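Local structure of fatty acid-binding protein TM_1468 (Thermotoga maritima, 1VPV) at residues K14-P26 with E31-V43. The protein binds long-chain fatty acids such as palmitate and may take part in lipid transport or fatty acid metabolism. Residues are numbered along the deposited sequence; the frame is centred on the assembly and turned at random.
Sequences KVKILVDSTADVP and EKYDIDSIPLYVV. With PLM (palmitic acid), chain D.
Lys16 reaches across to Asp34 and forms a salt bridge, NZ to OD1 at 2.6 Å. The lysine chain bends at its second torsion (chi2 83°), which brings NZ over to Asp34, just ahead of strand 35-38. NZ meets the syn side of the carboxylate, 25° out of its plane, and the two side chains cross at about a right angle. Asp34 OD2 is held separately by Tyr95. CE of Lys16 also lies against CB of Asp36, whose carboxylate turns to Arg86 and Tyr90 of helix 80-92.

Ile17 O accepts the backbone N-H of Asp36 at 3.0 Å. On the side of the sheet covered by helix 138-149, Ile17 CG2 packs on Ile35 CG1. Leu18 points to the opposite side, where CD1 rests on Asp36 CB and Ile38 CB. Val19 bonds through both N and O, to Asp36 O and Ile38 N, as in a regular parallel pair. Val19 CG2 touches Ile35 CG2 at 4.1 Å. Strands 15-20 and 35-38 run parallel and, joined through the short helix 29-32, form a beta-alpha-beta unit of the DegV fold.

Asp20 CB packs against Leu40 CD1 at 3.6 Å. Ser21 N makes a weak bond to Ile38 O. Ser21 OG takes the N-H of Leu40 almost straight, at 3.0 Å and 173°. Thr22 CG2 meets Leu40 CD2 at 3.7 Å, and the same CD2 lies 3.3 Å from palmitate C2, close to Ser108 and Thr75, which hydrogen-bond to the fatty acid. Beyond the turn, a water hydrogen-bonds to Asp20 O, Val25 N and Ser37 OG, joining the two segments.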
# COMPACT_ATOMS: atom_id res chain seq x y z
N LYS A 14 -8.41 -16.78 17.30
CA LYS A 14 -8.89 -16.34 15.99
C LYS A 14 -8.57 -14.87 15.83
O LYS A 14 -8.98 -14.03 16.65
CB LYS A 14 -10.40 -16.57 15.89
CG LYS A 14 -10.83 -18.06 15.76
CD LYS A 14 -12.34 -18.20 15.50
CE LYS A 14 -13.12 -17.73 16.69
NZ LYS A 14 -14.51 -18.28 16.75
N VAL A 15 -7.83 -14.56 14.77
CA VAL A 15 -7.31 -13.21 14.55
C VAL A 15 -7.84 -12.53 13.29
O VAL A 15 -7.68 -13.05 12.20
CB VAL A 15 -5.77 -13.23 14.47
CG1 VAL A 15 -5.21 -11.82 14.43
CG2 VAL A 15 -5.19 -13.97 15.65
N LYS A 16 -8.45 -11.36 13.44
CA LYS A 16 -8.80 -10.51 12.29
C LYS A 16 -7.61 -9.67 11.90
O LYS A 16 -6.90 -9.16 12.78
CB LYS A 16 -9.92 -9.54 12.65
CG LYS A 16 -10.49 -8.80 11.44
CD LYS A 16 -11.53 -9.68 10.73
CE LYS A 16 -11.70 -9.29 9.30
NZ LYS A 16 -12.69 -10.20 8.68
N ILE A 17 -7.40 -9.49 10.60
CA ILE A 17 -6.38 -8.58 10.13
C ILE A 17 -7.10 -7.42 9.45
O ILE A 17 -7.96 -7.62 8.60
CB ILE A 17 -5.41 -9.26 9.16
CG1 ILE A 17 -4.59 -10.31 9.90
CG2 ILE A 17 -4.48 -8.23 8.50
CD1 ILE A 17 -3.76 -11.24 8.98
N LEU A 18 -6.76 -6.21 9.84
CA LEU A 18 -7.32 -5.02 9.22
C LEU A 18 -6.19 -4.21 8.58
O LEU A 18 -5.17 -3.94 9.22
CB LEU A 18 -8.03 -4.19 10.28
CG LEU A 18 -8.66 -2.90 9.80
CD1 LEU A 18 -9.85 -3.19 8.93
CD2 LEU A 18 -9.07 -2.09 11.02
N VAL A 19 -6.35 -3.83 7.32
CA VAL A 19 -5.47 -2.78 6.74
C VAL A 19 -6.38 -1.60 6.41
O VAL A 19 -7.60 -1.71 6.43
CB VAL A 19 -4.71 -3.25 5.48
CG1 VAL A 19 -3.84 -4.51 5.78
CG2 VAL A 19 -5.68 -3.54 4.31
N ASP A 20 -5.79 -0.45 6.14
CA ASP A 20 -6.52 0.70 5.70
C ASP A 20 -6.58 0.73 4.17
O ASP A 20 -5.86 -0.03 3.51
CB ASP A 20 -5.91 1.96 6.29
CG ASP A 20 -4.52 2.26 5.74
OD1 ASP A 20 -4.40 2.57 4.52
OD2 ASP A 20 -3.58 2.21 6.56
N SER A 21 -7.45 1.57 3.61
CA SER A 21 -7.70 1.57 2.17
C SER A 21 -6.46 1.92 1.33
O SER A 21 -6.37 1.55 0.16
CB SER A 21 -8.82 2.52 1.81
OG SER A 21 -8.47 3.82 2.22
N THR A 22 -5.52 2.64 1.94
CA THR A 22 -4.25 2.95 1.29
C THR A 22 -3.31 1.74 1.11
O THR A 22 -2.29 1.89 0.50
CB THR A 22 -3.45 4.04 2.05
OG1 THR A 22 -2.84 3.48 3.20
CG2 THR A 22 -4.35 5.15 2.48
N ALA A 23 -3.66 0.60 1.67
CA ALA A 23 -2.96 -0.66 1.40
C ALA A 23 -3.21 -1.24 0.00
O ALA A 23 -2.44 -2.12 -0.44
CB ALA A 23 -3.29 -1.73 2.48
N ASP A 24 -4.27 -0.78 -0.67
CA ASP A 24 -4.61 -1.24 -2.02
C ASP A 24 -4.53 -2.77 -2.08
O ASP A 24 -3.88 -3.35 -2.96
CB ASP A 24 -3.64 -0.63 -3.05
CG ASP A 24 -3.66 0.89 -3.08
OD1 ASP A 24 -4.71 1.49 -2.72
OD2 ASP A 24 -2.63 1.50 -3.49
N VAL A 25 -5.19 -3.41 -1.12
CA VAL A 25 -5.15 -4.86 -0.96
C VAL A 25 -5.83 -5.56 -2.13
O VAL A 25 -6.93 -5.15 -2.56
CB VAL A 25 -5.79 -5.31 0.41
CG1 VAL A 25 -7.30 -5.05 0.44
CG2 VAL A 25 -5.48 -6.78 0.71
N PRO A 26 -5.20 -6.63 -2.68
CA PRO A 26 -5.82 -7.31 -3.84
C PRO A 26 -7.20 -7.81 -3.48
O PRO A 26 -7.40 -8.27 -2.35
CB PRO A 26 -4.86 -8.45 -4.14
CG PRO A 26 -3.51 -7.96 -3.56
CD PRO A 26 -3.91 -7.24 -2.31
N GLU A 31 -11.02 -12.19 1.36
CA GLU A 31 -11.65 -13.41 1.82
C GLU A 31 -10.59 -14.52 2.07
O GLU A 31 -10.66 -15.26 3.04
CB GLU A 31 -12.70 -13.87 0.81
CG GLU A 31 -14.07 -14.12 1.43
N LYS A 32 -9.60 -14.60 1.21
CA LYS A 32 -8.65 -15.69 1.21
C LYS A 32 -7.74 -15.65 2.47
O LYS A 32 -7.44 -16.71 3.03
CB LYS A 32 -7.84 -15.61 -0.08
CG LYS A 32 -6.73 -16.63 -0.26
CD LYS A 32 -6.26 -16.62 -1.74
CE LYS A 32 -4.78 -16.98 -1.91
NZ LYS A 32 -4.43 -18.29 -1.31
N TYR A 33 -7.30 -14.46 2.89
CA TYR A 33 -6.49 -14.31 4.10
C TYR A 33 -7.25 -13.61 5.24
O TYR A 33 -6.62 -13.22 6.26
CB TYR A 33 -5.18 -13.55 3.79
CG TYR A 33 -4.32 -14.28 2.80
CD1 TYR A 33 -3.76 -15.53 3.12
CD2 TYR A 33 -4.08 -13.77 1.54
CE1 TYR A 33 -2.97 -16.22 2.20
CE2 TYR A 33 -3.31 -14.46 0.62
CZ TYR A 33 -2.75 -15.68 0.95
OH TYR A 33 -1.98 -16.34 0.03
N ASP A 34 -8.57 -13.50 5.11
CA ASP A 34 -9.43 -12.84 6.12
C ASP A 34 -8.85 -11.44 6.54
O ASP A 34 -8.53 -11.17 7.71
CB ASP A 34 -9.68 -13.77 7.32
CG ASP A 34 -10.79 -13.24 8.25
OD1 ASP A 34 -11.54 -12.34 7.80
OD2 ASP A 34 -10.93 -13.71 9.40
N ILE A 35 -8.66 -10.60 5.53
CA ILE A 35 -8.17 -9.27 5.71
C ILE A 35 -9.31 -8.31 5.29
O ILE A 35 -9.88 -8.44 4.22
CB ILE A 35 -6.95 -9.01 4.83
CG1 ILE A 35 -5.77 -9.89 5.25
CG2 ILE A 35 -6.55 -7.53 4.87
CD1 ILE A 35 -4.65 -9.91 4.23
N ASP A 36 -9.61 -7.34 6.16
CA ASP A 36 -10.60 -6.32 5.93
C ASP A 36 -9.87 -5.03 5.63
O ASP A 36 -8.71 -4.85 6.03
CB ASP A 36 -11.42 -6.16 7.20
CG ASP A 36 -12.78 -5.50 6.98
OD1 ASP A 36 -13.13 -5.14 5.82
OD2 ASP A 36 -13.50 -5.34 7.99
N SER A 37 -10.57 -4.13 4.95
CA SER A 37 -10.06 -2.83 4.57
C SER A 37 -10.91 -1.70 5.19
O SER A 37 -12.13 -1.69 5.02
CB SER A 37 -10.07 -2.70 3.04
OG SER A 37 -9.28 -1.60 2.63
N ILE A 38 -10.29 -0.79 5.93
CA ILE A 38 -11.03 0.34 6.50
C ILE A 38 -10.81 1.58 5.62
O ILE A 38 -9.69 1.93 5.35
CB ILE A 38 -10.68 0.64 7.99
CG1 ILE A 38 -11.46 1.86 8.48
CG2 ILE A 38 -9.17 0.85 8.21
CD1 ILE A 38 -11.34 2.08 9.98
N PRO A 39 -11.91 2.21 5.16
CA PRO A 39 -11.77 3.33 4.22
C PRO A 39 -11.19 4.61 4.84
O PRO A 39 -11.60 5.04 5.91
CB PRO A 39 -13.21 3.61 3.75
CG PRO A 39 -14.07 2.55 4.35
CD PRO A 39 -13.32 1.90 5.46
N LEU A 40 -10.24 5.21 4.13
CA LEU A 40 -9.98 6.62 4.34
C LEU A 40 -10.95 7.41 3.45
O LEU A 40 -11.77 6.83 2.72
CB LEU A 40 -8.52 6.96 4.01
CG LEU A 40 -7.49 6.71 5.10
CD1 LEU A 40 -7.25 5.20 5.31
CD2 LEU A 40 -6.19 7.42 4.78
N TYR A 41 -10.85 8.74 3.52
CA TYR A 41 -11.78 9.62 2.83
C TYR A 41 -11.11 10.54 1.82
O TYR A 41 -9.96 10.96 1.96
CB TYR A 41 -12.56 10.46 3.83
CG TYR A 41 -13.29 9.64 4.85
CD1 TYR A 41 -14.52 9.06 4.55
CD2 TYR A 41 -12.77 9.47 6.13
CE1 TYR A 41 -15.20 8.29 5.48
CE2 TYR A 41 -13.46 8.71 7.10
CZ TYR A 41 -14.67 8.13 6.76
OH TYR A 41 -15.35 7.38 7.70
N VAL A 42 -11.89 10.84 0.79
CA VAL A 42 -11.52 11.71 -0.29
C VAL A 42 -12.53 12.88 -0.26
O VAL A 42 -13.74 12.68 -0.34
CB VAL A 42 -11.56 10.94 -1.64
CG1 VAL A 42 -11.48 11.88 -2.82
CG2 VAL A 42 -10.44 9.96 -1.70
N VAL A 43 -12.01 14.10 -0.12
CA VAL A 43 -12.81 15.31 -0.00
C VAL A 43 -12.48 16.24 -1.15
O VAL A 43 -11.38 16.76 -1.23
CB VAL A 43 -12.53 16.03 1.33
CG1 VAL A 43 -13.43 17.24 1.47
CG2 VAL A 43 -12.76 15.08 2.49
C1 PLM D . -4.42 10.60 4.77
O1 PLM D . -4.26 10.41 6.01
O2 PLM D . -5.08 11.59 4.32
C2 PLM D . -3.82 9.58 3.82
C3 PLM D . -2.54 10.10 3.20
C4 PLM D . -2.04 9.12 2.14
C5 PLM D . -0.80 9.70 1.48
C6 PLM D . -0.24 8.79 0.41
C7 PLM D . 1.04 9.32 -0.21
C8 PLM D . 1.35 8.62 -1.53
C9 PLM D . 1.88 7.22 -1.30
CA PLM D . 2.10 6.49 -2.61
CB PLM D . 2.78 5.15 -2.36
CC PLM D . 2.74 4.29 -3.61
CD PLM D . 3.56 2.99 -3.46
CE PLM D . 3.35 2.03 -4.62
CF PLM D . 4.29 0.84 -4.58
CG PLM D . 3.77 -0.28 -3.67
O HOH W 1 -6.81 -1.89 1.09